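Local atomic coordinates of 4-hydroxy-tetrahydrodipicolinate synthase (Methylacidiphilum fumariolicum SolV, PDB entry 6T3T), a protein that probably catalyses the condensation of aspartate semialdehyde with pyruvate to 4-hydroxy-tetrahydrodipicolinate, a step of lysine biosynthesis, as a homotetramer. Residues K149-V152 with E153-N157; G114-R117 with H118-I122; T77-S81 with T82-I86. All blocks are in the same frame, centred on the assembly; numbering follows the deposited sequence.

Contact 1: K149-V152 with E153-N157; sequences KRLV and EKNKN
The flat groups set this helix end: the amide of Asn155 turns back to Leu151, while the carboxylate of Glu153 comes up against the aliphatic part of Lys149. Asn155 ND2 donates to Leu151 O at 2.9 Å, in the carbonyl plane and on a lone pair, and the oxygen stands only 16° out of the amide plane. With chi1 at -57°, CG sits beside the backbone N, which lets the amide reach back to Leu151 O. Glu153 OE2 meets Lys149 CE at 3.6 Å; the other oxygen, OE1, lies 3.8 Å from Arg150 CA. Here the side chains cross obliquely, and Lys149 NZ stays 4.4 Å from Glu153 OE2, too far for a salt bridge. The backbone continues the helix, Glu153 N bonding to Lys149 O at 3.0 Å and Lys154 N to Arg150 O at 3.1 Å. Arg150 turns instead to a salt bridge with Glu113. Asn155, the first residue to leave helical geometry, is thus an example of a side chain finishing a helix. Its ND2 also bonds to Ser120 OG, so one buried amide nitrogen serves the spent helix and its neighbour, while Lys149 and Glu153 probably attract each other only through a looser charge interaction.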
ATOM      1  N   LYS A 149     -10.990  18.264 -12.736  1.00 21.65           N
ATOM      2  CA  LYS A 149     -12.179  18.769 -13.416  1.00 24.23           C
ATOM      3  C   LYS A 149     -12.460  20.217 -13.032  1.00 20.70           C
ATOM      4  O   LYS A 149     -12.672  21.067 -13.904  1.00 19.10           O
ATOM      5  CB  LYS A 149     -13.393  17.893 -13.093  1.00 22.58           C
ATOM      6  CG  LYS A 149     -14.639  18.268 -13.909  1.00 26.80           C
ATOM      7  CD  LYS A 149     -15.808  17.306 -13.641  1.00 34.65           C
ATOM      8  CE  LYS A 149     -16.783  17.862 -12.630  1.00 43.73           C
ATOM      9  NZ  LYS A 149     -18.111  17.172 -12.704  1.00 46.57           N
ATOM     10  N   ARG A 150     -12.404  20.527 -11.729  1.00 24.89           N
ATOM     11  CA  ARG A 150     -12.635  21.901 -11.267  1.00 24.16           C
ATOM     12  C   ARG A 150     -11.586  22.853 -11.824  1.00 21.88           C
ATOM     13  O   ARG A 150     -11.899  23.985 -12.217  1.00 20.54           O
ATOM     14  CB  ARG A 150     -12.606  21.973  -9.730  1.00 20.16           C
ATOM     15  CG  ARG A 150     -13.783  21.323  -8.997  1.00 26.52           C
ATOM     16  CD  ARG A 150     -13.510  21.169  -7.473  1.00 32.79           C
ATOM     17  NE  ARG A 150     -13.277  22.475  -6.836  1.00 42.34           N
ATOM     18  CZ  ARG A 150     -12.615  22.669  -5.695  1.00 42.09           C
ATOM     19  NH1 ARG A 150     -12.090  21.639  -5.023  1.00 42.26           N
ATOM     20  NH2 ARG A 150     -12.472  23.909  -5.226  1.00 39.94           N
ATOM     21  N   LEU A 151     -10.330  22.414 -11.840  1.00 18.72           N
ATOM     22  CA  LEU A 151      -9.254  23.252 -12.359  1.00 21.63           C
ATOM     23  C   LEU A 151      -9.513  23.628 -13.819  1.00 20.32           C
ATOM     24  O   LEU A 151      -9.211  24.745 -14.244  1.00 18.20           O
ATOM     25  CB  LEU A 151      -7.901  22.544 -12.186  1.00 17.36           C
ATOM     26  CG  LEU A 151      -7.254  22.562 -10.782  1.00 18.64           C
ATOM     27  CD1 LEU A 151      -5.978  21.707 -10.698  1.00 15.11           C
ATOM     28  CD2 LEU A 151      -6.966  24.013 -10.273  1.00 17.48           C
ATOM     29  N   VAL A 152     -10.040  22.695 -14.609  1.00 22.27           N
ATOM     30  CA  VAL A 152     -10.276  22.966 -16.020  1.00 20.03           C
ATOM     31  C   VAL A 152     -11.515  23.832 -16.210  1.00 26.55           C
ATOM     32  O   VAL A 152     -11.539  24.703 -17.088  1.00 23.89           O
ATOM     33  CB  VAL A 152     -10.354  21.643 -16.790  1.00 24.16           C
ATOM     34  CG1 VAL A 152     -10.791  21.868 -18.254  1.00 23.09           C
ATOM     35  CG2 VAL A 152      -9.001  20.963 -16.709  1.00 23.25           C
ATOM     36  N   GLU A 153     -12.550  23.616 -15.390  1.00 23.74           N
ATOM     37  CA  GLU A 153     -13.712  24.501 -15.425  1.00 25.89           C
ATOM     38  C   GLU A 153     -13.298  25.952 -15.222  1.00 27.64           C
ATOM     39  O   GLU A 153     -13.806  26.849 -15.904  1.00 30.59           O
ATOM     40  CB  GLU A 153     -14.738  24.098 -14.363  1.00 25.99           C
ATOM     41  CG  GLU A 153     -15.572  22.856 -14.695  1.00 30.68           C
ATOM     42  CD  GLU A 153     -16.333  22.332 -13.478  1.00 34.98           C
ATOM     43  OE1 GLU A 153     -16.173  22.919 -12.387  1.00 43.98           O
ATOM     44  OE2 GLU A 153     -17.082  21.340 -13.595  1.00 36.52           O
ATOM     45  N   LYS A 154     -12.339  26.202 -14.328  1.00 22.82           N
ATOM     46  CA  LYS A 154     -12.037  27.564 -13.905  1.00 23.31           C
ATOM     47  C   LYS A 154     -10.794  28.158 -14.552  1.00 23.64           C
ATOM     48  O   LYS A 154     -10.596  29.369 -14.463  1.00 24.92           O
ATOM     49  CB  LYS A 154     -11.847  27.594 -12.385  1.00 25.28           C
ATOM     50  CG  LYS A 154     -12.403  28.848 -11.698  1.00 41.58           C
ATOM     51  CD  LYS A 154     -13.868  28.634 -11.281  1.00 38.68           C
ATOM     52  CE  LYS A 154     -13.992  27.554 -10.223  1.00 45.75           C
ATOM     53  NZ  LYS A 154     -15.270  26.793 -10.363  1.00 51.33           N
ATOM     54  N   ASN A 155      -9.992  27.369 -15.250  1.00 23.26           N
ATOM     55  CA  ASN A 155      -8.731  27.862 -15.796  1.00 20.69           C
ATOM     56  C   ASN A 155      -8.644  27.308 -17.214  1.00 22.17           C
ATOM     57  O   ASN A 155      -8.241  26.159 -17.407  1.00 21.72           O
ATOM     58  CB  ASN A 155      -7.537  27.413 -14.963  1.00 23.52           C
ATOM     59  CG  ASN A 155      -7.637  27.826 -13.507  1.00 25.43           C
ATOM     60  OD1 ASN A 155      -7.369  28.984 -13.151  1.00 27.70           O
ATOM     61  ND2 ASN A 155      -8.009  26.882 -12.649  1.00 19.75           N
ATOM     62  N   LYS A 156      -9.033  28.117 -18.189  1.00 22.60           N
ATOM     63  CA  LYS A 156      -9.069  27.697 -19.576  1.00 26.63           C
ATOM     64  C   LYS A 156      -7.687  27.394 -20.158  1.00 28.75           C
ATOM     65  O   LYS A 156      -7.605  26.745 -21.208  1.00 23.63           O
ATOM     66  CB  LYS A 156      -9.851  28.758 -20.362  1.00 28.89           C
ATOM     67  CG  LYS A 156      -9.535  28.893 -21.806  1.00 46.37           C
ATOM     68  CD  LYS A 156      -9.733  30.342 -22.207  1.00 54.75           C
ATOM     69  CE  LYS A 156      -8.421  31.069 -22.212  1.00 49.80           C
ATOM     70  NZ  LYS A 156      -8.648  32.478 -22.598  1.00 55.96           N
ATOM     71  N   ASN A 157      -6.603  27.880 -19.550  1.00 26.65           N
ATOM     72  CA  ASN A 157      -5.264  27.550 -20.034  1.00 20.92           C
ATOM     73  C   ASN A 157      -4.683  26.249 -19.436  1.00 24.26           C
ATOM     74  O   ASN A 157      -3.539  25.885 -19.750  1.00 23.49           O
ATOM     75  CB  ASN A 157      -4.281  28.699 -19.792  1.00 22.76           C
ATOM     76  CG  ASN A 157      -4.242  29.142 -18.341  1.00 18.49           C
ATOM     77  OD1 ASN A 157      -5.243  29.074 -17.629  1.00 24.75           O
ATOM     78  ND2 ASN A 157      -3.086  29.578 -17.902  1.00 20.82           N
TER

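Contact 2: G114-R117 with H118-I122; sequences GLFR and HFSAI
Phe116 and Ser120 meet one turn apart on helix 112-125, the helical part of a beta-alpha-beta unit of the TIM barrel, between strands 99-103 and 130-134. Among the polar contacts, the i to i+4 backbone bonds run without a break, from His118 N to Gly114 O at 2.9 Å through Ala121 N to Arg117 O at 3.0 Å. Phe116 O takes two donors from opposite faces of its plane: Ser120 N at 2.9 Å, and Ser120 OG at 2.7 Å, the latter 36° above the plane. With OG beside its own backbone N (chi1 -63°), the serine hydroxyl can reach back to this carbonyl. The polar ends find partners beyond the two segments: Arg117 pairs with Glu113, His118 ND1 bonds to Thr82 OG1, and His118 packs on Pro270 of a neighbouring subunit. Of the aromatic rings, Phe116 has Ser120 OG over one face and the guanidinium of Arg150, in a cation-pi contact, over the other. With a leucine here, Arg150 would probably lose its aromatic partner and Ser120 OG its flat cover. Among apolar contacts, Leu115 and Phe119 lie side by side and point the same way, Leu115 CD2 standing 4.2 Å from Phe119 CE2.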
ATOM      1  N   GLY A 114      -5.999  22.734  -1.438  1.00 20.81           N
ATOM      2  CA  GLY A 114      -4.692  23.329  -1.633  1.00 18.67           C
ATOM      3  C   GLY A 114      -4.179  23.165  -3.053  1.00 21.14           C
ATOM      4  O   GLY A 114      -3.565  24.072  -3.606  1.00 21.83           O
ATOM      5  N   LEU A 115      -4.375  21.982  -3.641  1.00 24.42           N
ATOM      6  CA  LEU A 115      -3.950  21.770  -5.023  1.00 23.46           C
ATOM      7  C   LEU A 115      -4.726  22.662  -5.988  1.00 19.05           C
ATOM      8  O   LEU A 115      -4.148  23.257  -6.908  1.00 17.75           O
ATOM      9  CB  LEU A 115      -4.123  20.297  -5.390  1.00 15.56           C
ATOM     10  CG  LEU A 115      -3.094  19.383  -4.733  1.00 17.32           C
ATOM     11  CD1 LEU A 115      -3.349  17.937  -5.085  1.00 17.60           C
ATOM     12  CD2 LEU A 115      -1.693  19.786  -5.111  1.00 19.20           C
ATOM     13  N   PHE A 116      -6.032  22.771  -5.777  1.00 17.66           N
ATOM     14  CA  PHE A 116      -6.865  23.641  -6.598  1.00 20.39           C
ATOM     15  C   PHE A 116      -6.403  25.097  -6.519  1.00 19.55           C
ATOM     16  O   PHE A 116      -6.240  25.762  -7.549  1.00 19.70           O
ATOM     17  CB  PHE A 116      -8.334  23.510  -6.174  1.00 20.56           C
ATOM     18  CG  PHE A 116      -9.246  24.426  -6.929  1.00 26.36           C
ATOM     19  CD1 PHE A 116      -9.700  24.085  -8.198  1.00 24.77           C
ATOM     20  CD2 PHE A 116      -9.615  25.652  -6.403  1.00 25.17           C
ATOM     21  CE1 PHE A 116     -10.522  24.943  -8.912  1.00 21.83           C
ATOM     22  CE2 PHE A 116     -10.443  26.505  -7.118  1.00 25.66           C
ATOM     23  CZ  PHE A 116     -10.894  26.149  -8.369  1.00 22.89           C
ATOM     24  N   ARG A 117      -6.177  25.610  -5.305  1.00 21.84           N
ATOM     25  CA  ARG A 117      -5.670  26.979  -5.169  1.00 20.77           C
ATOM     26  C   ARG A 117      -4.273  27.131  -5.759  1.00 20.17           C
ATOM     27  O   ARG A 117      -3.959  28.166  -6.356  1.00 19.85           O
ATOM     28  CB  ARG A 117      -5.657  27.398  -3.708  1.00 16.19           C
ATOM     29  CG  ARG A 117      -7.031  27.481  -3.088  1.00 24.35           C
ATOM     30  CD  ARG A 117      -6.935  27.875  -1.634  1.00 28.70           C
ATOM     31  NE  ARG A 117      -8.211  27.676  -0.940  1.00 35.18           N
ATOM     32  CZ  ARG A 117      -9.174  28.584  -0.889  1.00 34.24           C
ATOM     33  NH1 ARG A 117      -9.004  29.759  -1.482  1.00 34.74           N
ATOM     34  NH2 ARG A 117     -10.306  28.323  -0.254  1.00 38.60           N
ATOM     35  N   HIS A 118      -3.411  26.122  -5.581  1.00 19.18           N
ATOM     36  CA  HIS A 118      -2.049  26.198  -6.104  1.00 18.65           C
ATOM     37  C   HIS A 118      -2.065  26.313  -7.625  1.00 17.31           C
ATOM     38  O   HIS A 118      -1.484  27.238  -8.210  1.00 19.84           O
ATOM     39  CB  HIS A 118      -1.264  24.962  -5.663  1.00 17.58           C
ATOM     40  CG  HIS A 118       0.078  24.808  -6.303  1.00 18.44           C
ATOM     41  ND1 HIS A 118       1.210  25.418  -5.805  1.00 14.15           N
ATOM     42  CD2 HIS A 118       0.482  24.065  -7.364  1.00 17.91           C
ATOM     43  CE1 HIS A 118       2.251  25.065  -6.539  1.00 20.86           C
ATOM     44  NE2 HIS A 118       1.839  24.239  -7.486  1.00 20.03           N
ATOM     45  N   PHE A 119      -2.716  25.365  -8.283  1.00 16.02           N
ATOM     46  CA  PHE A 119      -2.712  25.370  -9.741  1.00 19.03           C
ATOM     47  C   PHE A 119      -3.524  26.544 -10.291  1.00 22.17           C
ATOM     48  O   PHE A 119      -3.096  27.186 -11.260  1.00 18.64           O
ATOM     49  CB  PHE A 119      -3.220  24.025 -10.279  1.00 19.12           C
ATOM     50  CG  PHE A 119      -2.225  22.870 -10.103  1.00 15.59           C
ATOM     51  CD1 PHE A 119      -1.002  22.882 -10.763  1.00 19.63           C
ATOM     52  CD2 PHE A 119      -2.529  21.773  -9.308  1.00 15.82           C
ATOM     53  CE1 PHE A 119      -0.089  21.833 -10.618  1.00 14.21           C
ATOM     54  CE2 PHE A 119      -1.609  20.702  -9.158  1.00 16.65           C
ATOM     55  CZ  PHE A 119      -0.382  20.759  -9.800  1.00 12.14           C
ATOM     56  N   SER A 120      -4.645  26.909  -9.637  1.00 19.18           N
ATOM     57  CA  SER A 120      -5.418  28.057 -10.123  1.00 21.75           C
ATOM     58  C   SER A 120      -4.604  29.344 -10.064  1.00 18.29           C
ATOM     59  O   SER A 120      -4.652  30.154 -10.996  1.00 24.54           O
ATOM     60  CB  SER A 120      -6.710  28.239  -9.338  1.00 20.11           C
ATOM     61  OG  SER A 120      -7.563  27.127  -9.496  1.00 23.19           O
ATOM     62  N   ALA A 121      -3.853  29.545  -8.988  1.00 16.55           N
ATOM     63  CA  ALA A 121      -3.057  30.756  -8.860  1.00 21.05           C
ATOM     64  C   ALA A 121      -1.993  30.835  -9.947  1.00 21.64           C
ATOM     65  O   ALA A 121      -1.751  31.910 -10.488  1.00 20.96           O
ATOM     66  CB  ALA A 121      -2.413  30.822  -7.476  1.00 13.89           C
ATOM     67  N   ILE A 122      -1.344  29.699 -10.271  1.00 19.15           N
ATOM     68  CA  ILE A 122      -0.329  29.676 -11.330  1.00 21.73           C
ATOM     69  C   ILE A 122      -0.975  29.900 -12.690  1.00 22.75           C
ATOM     70  O   ILE A 122      -0.489  30.695 -13.503  1.00 22.41           O
ATOM     71  CB  ILE A 122       0.464  28.354 -11.320  1.00 19.58           C
ATOM     72  CG1 ILE A 122       1.129  28.105  -9.963  1.00 19.13           C
ATOM     73  CG2 ILE A 122       1.518  28.365 -12.474  1.00 17.70           C
ATOM     74  CD1 ILE A 122       1.521  26.621  -9.713  1.00 14.56           C
TER

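Contact 3: T77-S81 with T82-I86; sequences TGSNS and TAEAI
Thr77 opens the approach to the helix by turning its carbonyl to Ala85: Thr77 O receives a CA-H...O contact from Ala85 CA at 3.5 Å, and Ala85 CB lies 3.6 Å from the same oxygen. At Gly78 the loop passes close over the first helical turn, its CA 5.0 Å from that of Ala85. Ser79 then carries two bonds on one hydroxyl. Its OG accepts from Ser81 N at 3.1 Å, which makes an ST turn, and donates to Glu84 OE1 at 2.9 Å, arriving on the anti side of the carboxylate and 32° out of its plane. The glutamate reaches this far because its chain is extended, with CG anti to the backbone N (chi1 -172°). Asn80 ND2 bonds to Tyr106 O, and the residue packs on Pro49 of a neighbouring subunit. Ser81 closes the segment: its OG accepts from Glu84 N at 3.2 Å, nearly straight at 169°, while Ser81 O takes Ala85 N at 2.9 Å. Glu84 is therefore held at both ends, by its amide and by its carboxylate. Such a serine N-cap, whose own amide closes an ST turn, begins helix 82-95 just after barrel strand 72-76, in the kind of beta-alpha loop that borders the active site of TIM-barrel enzymes.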
ATOM      1  N   THR A  77       8.222  23.910 -14.713  1.00 24.59           N
ATOM      2  CA  THR A  77       8.265  25.077 -13.839  1.00 20.40           C
ATOM      3  C   THR A  77       7.510  24.837 -12.531  1.00 20.63           C
ATOM      4  O   THR A  77       7.080  25.791 -11.880  1.00 22.03           O
ATOM      5  CB  THR A  77       7.734  26.332 -14.552  1.00 20.14           C
ATOM      6  OG1 THR A  77       6.366  26.169 -14.927  1.00 21.69           O
ATOM      7  CG2 THR A  77       8.577  26.656 -15.813  1.00 17.57           C
ATOM      8  N   GLY A  78       7.303  23.592 -12.147  1.00 20.98           N
ATOM      9  CA  GLY A  78       6.605  23.332 -10.902  1.00 23.15           C
ATOM     10  C   GLY A  78       7.461  23.510  -9.650  1.00 21.47           C
ATOM     11  O   GLY A  78       8.693  23.539  -9.658  1.00 24.89           O
ATOM     12  N   SER A  79       6.774  23.617  -8.521  1.00 23.79           N
ATOM     13  CA  SER A  79       7.448  23.749  -7.239  1.00 21.99           C
ATOM     14  C   SER A  79       6.445  23.362  -6.174  1.00 17.59           C
ATOM     15  O   SER A  79       5.243  23.340  -6.428  1.00 19.60           O
ATOM     16  CB  SER A  79       7.981  25.167  -7.007  1.00 21.85           C
ATOM     17  OG  SER A  79       8.623  25.238  -5.751  1.00 19.68           O
ATOM     18  N   ASN A  80       6.938  23.023  -4.987  1.00 18.62           N
ATOM     19  CA  ASN A  80       5.991  22.886  -3.886  1.00 21.86           C
ATOM     20  C   ASN A  80       5.746  24.219  -3.185  1.00 19.14           C
ATOM     21  O   ASN A  80       5.061  24.255  -2.160  1.00 19.45           O
ATOM     22  CB  ASN A  80       6.457  21.827  -2.881  1.00 20.73           C
ATOM     23  CG  ASN A  80       7.772  22.179  -2.232  1.00 21.49           C
ATOM     24  OD1 ASN A  80       8.391  23.199  -2.556  1.00 22.54           O
ATOM     25  ND2 ASN A  80       8.205  21.339  -1.299  1.00 23.12           N
ATOM     26  N   SER A  81       6.335  25.297  -3.700  1.00 18.63           N
ATOM     27  CA  SER A  81       5.986  26.665  -3.345  1.00 21.09           C
ATOM     28  C   SER A  81       5.231  27.293  -4.508  1.00 22.61           C
ATOM     29  O   SER A  81       5.774  27.411  -5.622  1.00 19.42           O
ATOM     30  CB  SER A  81       7.231  27.487  -3.029  1.00 18.72           C
ATOM     31  OG  SER A  81       6.905  28.870  -3.047  1.00 24.32           O
ATOM     32  N   THR A  82       3.989  27.704  -4.245  1.00 17.72           N
ATOM     33  CA  THR A  82       3.184  28.321  -5.288  1.00 20.40           C
ATOM     34  C   THR A  82       3.864  29.575  -5.826  1.00 20.09           C
ATOM     35  O   THR A  82       3.906  29.792  -7.035  1.00 18.92           O
ATOM     36  CB  THR A  82       1.795  28.628  -4.735  1.00 21.58           C
ATOM     37  OG1 THR A  82       1.231  27.421  -4.192  1.00 20.31           O
ATOM     38  CG2 THR A  82       0.868  29.209  -5.794  1.00 16.63           C
ATOM     39  N   ALA A  83       4.428  30.401  -4.941  1.00 22.47           N
ATOM     40  CA  ALA A  83       5.116  31.602  -5.406  1.00 22.79           C
ATOM     41  C   ALA A  83       6.295  31.265  -6.313  1.00 24.13           C
ATOM     42  O   ALA A  83       6.459  31.875  -7.373  1.00 18.51           O
ATOM     43  CB  ALA A  83       5.575  32.436  -4.207  1.00 25.47           C
ATOM     44  N   GLU A  84       7.111  30.275  -5.934  1.00 23.17           N
ATOM     45  CA  GLU A  84       8.260  29.935  -6.770  1.00 25.57           C
ATOM     46  C   GLU A  84       7.829  29.365  -8.114  1.00 25.95           C
ATOM     47  O   GLU A  84       8.517  29.577  -9.122  1.00 20.19           O
ATOM     48  CB  GLU A  84       9.200  28.955  -6.087  1.00 23.24           C
ATOM     49  CG  GLU A  84      10.467  28.805  -6.920  1.00 24.97           C
ATOM     50  CD  GLU A  84      11.447  27.753  -6.403  1.00 42.23           C
ATOM     51  OE1 GLU A  84      11.042  26.862  -5.624  1.00 41.22           O
ATOM     52  OE2 GLU A  84      12.647  27.838  -6.772  1.00 51.44           O
ATOM     53  N   ALA A  85       6.726  28.597  -8.136  1.00 20.12           N
ATOM     54  CA  ALA A  85       6.204  28.087  -9.401  1.00 22.69           C
ATOM     55  C   ALA A  85       5.734  29.232 -10.294  1.00 20.81           C
ATOM     56  O   ALA A  85       5.937  29.209 -11.510  1.00 19.20           O
ATOM     57  CB  ALA A  85       5.065  27.087  -9.147  1.00 21.45           C
ATOM     58  N   ILE A  86       5.087  30.234  -9.707  1.00 23.63           N
ATOM     59  CA  ILE A  86       4.675  31.408 -10.474  1.00 22.68           C
ATOM     60  C   ILE A  86       5.894  32.099 -11.070  1.00 24.15           C
ATOM     61  O   ILE A  86       5.934  32.417 -12.266  1.00 24.86           O
ATOM     62  CB  ILE A  86       3.860  32.357  -9.579  1.00 23.05           C
ATOM     63  CG1 ILE A  86       2.452  31.798  -9.365  1.00 16.40           C
ATOM     64  CG2 ILE A  86       3.859  33.799 -10.147  1.00 20.67           C
ATOM     65  CD1 ILE A  86       1.664  32.565  -8.288  1.00 20.09           C
TER

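From the N terminus, contact 3 comes first and closes the loop between strand 72-76 and helix 82-95; contact 2 follows within helix 112-125, and contact 1 ends helix 145-154 before strand 158-163. The three are in series, none nested in or crossing another, and they illustrate how successive helices of a barrel dress its outside. Contact 2 stands in the middle. Towards contact 3, about 10 Å away between centres, Ile122 packs on Ala85 and Ile86; towards contact 1, about 11 Å away, Leu151 packs on Phe116 and Ser120. Contacts 1 and 3 do not touch, their nearest atoms being about 10 Å apart. Contacts 2 and 3 also both meet the second subunit.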